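Local coordinates for mRNA export protein (Chaetomium thermophilum, PDB 4WPM), which probably helps export mRNA from the nucleus to the cytoplasm, this piece being the RNA recognition motif (RRM) domain of the Mex67 export factor, at residues 43-46 / 47-51; 72-75 / 76-80. All coordinates share one frame; numbering follows the deposited sequence.

Contact 1 of 2, residues 43-46 / 47-51; sequences LLDF and LERKS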
# COMPACT_ATOMS: atom_id res chain seq x y z
N LEU A 43 4.17 14.76 7.30
CA LEU A 43 4.35 14.45 5.89
C LEU A 43 3.76 15.54 5.00
O LEU A 43 4.43 16.03 4.09
CB LEU A 43 3.70 13.10 5.55
CG LEU A 43 3.60 12.74 4.06
CD1 LEU A 43 4.98 12.58 3.45
CD2 LEU A 43 2.77 11.49 3.87
N LEU A 44 2.52 15.92 5.26
CA LEU A 44 1.85 16.94 4.46
C LEU A 44 2.58 18.27 4.60
O LEU A 44 2.70 19.02 3.64
CB LEU A 44 0.39 17.09 4.87
CG LEU A 44 -0.47 15.82 4.83
CD1 LEU A 44 -1.95 16.17 4.89
CD2 LEU A 44 -0.16 14.95 3.62
N ASP A 45 3.09 18.54 5.80
CA ASP A 45 3.87 19.75 6.03
C ASP A 45 5.13 19.71 5.17
O ASP A 45 5.52 20.72 4.59
CB ASP A 45 4.24 19.88 7.51
CG ASP A 45 5.03 21.13 7.80
OD1 ASP A 45 4.41 22.20 7.98
OD2 ASP A 45 6.27 21.05 7.86
N PHE A 46 5.76 18.54 5.10
CA PHE A 46 6.96 18.36 4.29
C PHE A 46 6.68 18.54 2.81
O PHE A 46 7.46 19.17 2.09
CB PHE A 46 7.56 16.97 4.54
CG PHE A 46 8.52 16.53 3.48
CD1 PHE A 46 9.81 17.03 3.44
CD2 PHE A 46 8.14 15.61 2.52
CE1 PHE A 46 10.70 16.62 2.47
CE2 PHE A 46 9.02 15.20 1.54
CZ PHE A 46 10.30 15.70 1.51
N LEU A 47 5.55 18.00 2.35
CA LEU A 47 5.17 18.10 0.94
C LEU A 47 4.91 19.54 0.52
O LEU A 47 5.29 19.96 -0.57
CB LEU A 47 3.93 17.25 0.66
CG LEU A 47 4.09 15.73 0.79
CD1 LEU A 47 2.74 15.04 0.68
CD2 LEU A 47 5.05 15.20 -0.27
N GLU A 48 4.25 20.30 1.40
CA GLU A 48 3.94 21.70 1.12
C GLU A 48 5.21 22.53 0.95
O GLU A 48 5.31 23.35 0.03
CB GLU A 48 3.08 22.28 2.23
CG GLU A 48 1.66 21.73 2.26
CD GLU A 48 0.86 22.21 3.47
OE1 GLU A 48 1.49 22.58 4.49
OE2 GLU A 48 -0.38 22.21 3.39
N ARG A 49 6.18 22.33 1.84
CA ARG A 49 7.42 23.09 1.80
C ARG A 49 8.29 22.69 0.61
O ARG A 49 8.90 23.55 -0.03
CB ARG A 49 8.21 22.89 3.10
CG ARG A 49 7.48 23.39 4.34
CD ARG A 49 8.31 23.19 5.60
NE ARG A 49 8.50 21.78 5.92
CZ ARG A 49 9.68 21.15 5.94
NH1 ARG A 49 9.74 19.86 6.24
NH2 ARG A 49 10.81 21.80 5.67
N LYS A 50 8.34 21.40 0.31
CA LYS A 50 9.21 20.88 -0.74
C LYS A 50 8.76 21.29 -2.13
O LYS A 50 9.58 21.47 -3.03
CB LYS A 50 9.30 19.35 -0.65
CG LYS A 50 10.50 18.75 -1.37
CD LYS A 50 11.82 19.15 -0.72
CE LYS A 50 12.99 18.48 -1.41
NZ LYS A 50 14.26 19.22 -1.21
N SER A 51 7.45 21.41 -2.31
CA SER A 51 6.87 21.76 -3.61
C SER A 51 7.29 23.16 -4.03
O SER A 51 7.47 23.43 -5.22
CB SER A 51 5.35 21.64 -3.57
OG SER A 51 4.78 22.65 -2.75
O HOH W 1 7.97 18.31 8.41
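D45 OD2 is gripped twice: R49 NE donates to it at 3.0 Å in a salt bridge, and a water that donates to the same oxygen at 3.3 Å also accepts from R49 NH1. The bridge is bent, with an N-H...O angle of 137°, OD2 lying out of the guanidinium plane; NE in turn meets the oxygen from above the carboxylate plane. D45 CG, opposite the backbone N about the CA-CB bond (chi1 -179°), stands outward from the helix, and R49 folds back at chi3 (-66°) to meet it. R49 NH1 also lies at the edge of the F46 ring, in its plane, 4.0 Å from F46 CD1. K50 CB comes over one face of the ring. The K50 chain runs alongside F46, with K50 CG 4.2 Å from F46 CZ. On the inner side L47 CD1 packs against L44 CD2 at 4.1 Å and touches L43 CG, while L47 CD2 meets F46 CD2. L43, L44 and L47 continue onto strand 66-71 through V67 and L69. Regular bonds such as L47 N to L43 O (2.9 Å) carry the backbone. An i to i+4 salt bridge on the outside and leucines facing the sheet make this an amphipathic helix, here the first of the two that pack on the RRM sheet.

Contact 2 of 2, residues 72-75 / 76-80; sequences NKDD and AQHLL. With SO4 (sulfate ion), chain E.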
# COMPACT_ATOMS: atom_id res chain seq x y z
N ASN A 72 -6.33 19.66 -6.33
CA ASN A 72 -6.60 20.11 -7.69
C ASN A 72 -5.50 19.65 -8.64
O ASN A 72 -4.48 19.10 -8.20
CB ASN A 72 -6.76 21.64 -7.74
CG ASN A 72 -5.53 22.37 -7.25
OD1 ASN A 72 -4.53 22.48 -7.96
ND2 ASN A 72 -5.60 22.89 -6.03
N LYS A 73 -5.69 19.88 -9.93
CA LYS A 73 -4.81 19.28 -10.94
C LYS A 73 -3.40 19.87 -10.94
O LYS A 73 -2.42 19.12 -11.01
CB LYS A 73 -5.42 19.43 -12.33
CG LYS A 73 -4.73 18.59 -13.38
CD LYS A 73 -4.81 19.19 -14.77
CE LYS A 73 -6.22 19.14 -15.33
NZ LYS A 73 -6.84 20.49 -15.40
N ASP A 74 -3.28 21.19 -10.86
CA ASP A 74 -1.97 21.84 -10.87
C ASP A 74 -1.17 21.42 -9.65
O ASP A 74 0.04 21.21 -9.74
CB ASP A 74 -2.11 23.36 -10.91
CG ASP A 74 -0.77 24.07 -10.94
OD1 ASP A 74 -0.10 24.04 -12.00
OD2 ASP A 74 -0.38 24.65 -9.91
N ASP A 75 -1.85 21.31 -8.52
CA ASP A 75 -1.23 20.87 -7.28
C ASP A 75 -0.65 19.46 -7.42
O ASP A 75 0.38 19.15 -6.83
CB ASP A 75 -2.24 20.90 -6.14
CG ASP A 75 -2.56 22.31 -5.67
OD1 ASP A 75 -1.83 23.25 -6.05
OD2 ASP A 75 -3.54 22.47 -4.92
N ALA A 76 -1.34 18.62 -8.18
CA ALA A 76 -0.93 17.24 -8.36
C ALA A 76 0.44 17.14 -9.04
O ALA A 76 1.24 16.27 -8.70
CB ALA A 76 -1.97 16.48 -9.17
N GLN A 77 0.71 18.03 -9.98
CA GLN A 77 1.96 17.99 -10.73
C GLN A 77 3.17 18.26 -9.84
O GLN A 77 4.20 17.59 -9.97
CB GLN A 77 1.93 19.00 -11.88
CG GLN A 77 3.01 18.79 -12.92
CD GLN A 77 2.95 19.80 -14.05
OE1 GLN A 77 1.99 20.57 -14.15
NE2 GLN A 77 3.96 19.79 -14.91
N HIS A 78 3.05 19.23 -8.94
CA HIS A 78 4.13 19.56 -8.03
C HIS A 78 4.37 18.43 -7.03
O HIS A 78 5.51 18.14 -6.66
CB HIS A 78 3.85 20.87 -7.31
CG HIS A 78 3.72 22.04 -8.23
ND1 HIS A 78 2.54 22.76 -8.37
CD2 HIS A 78 4.61 22.62 -9.07
CE1 HIS A 78 2.72 23.72 -9.25
NE2 HIS A 78 3.96 23.66 -9.69
N LEU A 79 3.29 17.79 -6.58
CA LEU A 79 3.40 16.65 -5.68
C LEU A 79 4.05 15.48 -6.39
O LEU A 79 4.86 14.76 -5.81
CB LEU A 79 2.02 16.24 -5.15
CG LEU A 79 1.38 17.15 -4.10
CD1 LEU A 79 -0.07 16.76 -3.88
CD2 LEU A 79 2.15 17.08 -2.79
N LEU A 80 3.69 15.28 -7.66
CA LEU A 80 4.23 14.18 -8.45
C LEU A 80 5.73 14.32 -8.69
O LEU A 80 6.43 13.32 -8.86
CB LEU A 80 3.49 14.07 -9.78
CG LEU A 80 2.09 13.44 -9.73
CD1 LEU A 80 1.37 13.59 -11.06
CD2 LEU A 80 2.16 11.97 -9.32
S SO4 E . 7.19 17.55 -14.05
O1 SO4 E . 6.50 18.57 -14.83
O2 SO4 E . 7.57 16.44 -14.93
O3 SO4 E . 8.39 18.11 -13.45
O4 SO4 E . 6.30 17.05 -13.01
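From N72 the backbone enters the first turn of helix 73-81, where A76 N bonds to N72 O at 3.2 Å and the bonds from Q77 N to K73 O and D74 O are weak; one turn on, L79 N reaches D75 O with a straighter bond (160°). N72 caps this start: its OD1 accepts from D75 N at 3.0 Å, the donor lying above the plane of the amide carbonyl. Further along, D74 and H78 meet across one turn. D74 CG lies trans to N (chi1 -179°), which sends the carboxylate outward, where OD2 lies 3.3 Å from H78 CE1, with the carboxylate and imidazole planes 81° apart; the D74 side chain is poorly ordered, so this approach is tentative. H78 ND1 lies 3.2 Å from D74 O. E53 adds a further carboxylate beside D74 and D75, a cluster of negative charge that may favour a protonated H78. Q77 extends its chain outward, and NE2 donates to O1 of a sulfate at 2.8 Å, an ion probably taken up from the crystallisation liquor. On the buried side L79 CG rests 3.5 Å from D75 O, and its side chain packs on L47 and L57. The asparagine N-cap thus opens the second helix of the RRM's βαββαβ fold.

In the fold
Along the chain, strand 20-25 leads to helix 40-51, which holds contact 1; strands 59-63 and 66-71 follow as a hairpin, and contact 2 then starts helix 73-81 before strand 90-97 returns to lie antiparallel beside 20-25. Each contact is local to its own helix, so neither closes a long loop, and they follow in series without nesting or crossing. Their centres are about 12 Å apart, yet the helices touch: L47 CB lies 3.9 Å from L79 CD2, and S51 CB packs on H78 CB at 4.1 Å. Together they join the two helices of the RRM to each other, while contact 1 also ties helix 40-51 to strand 66-71.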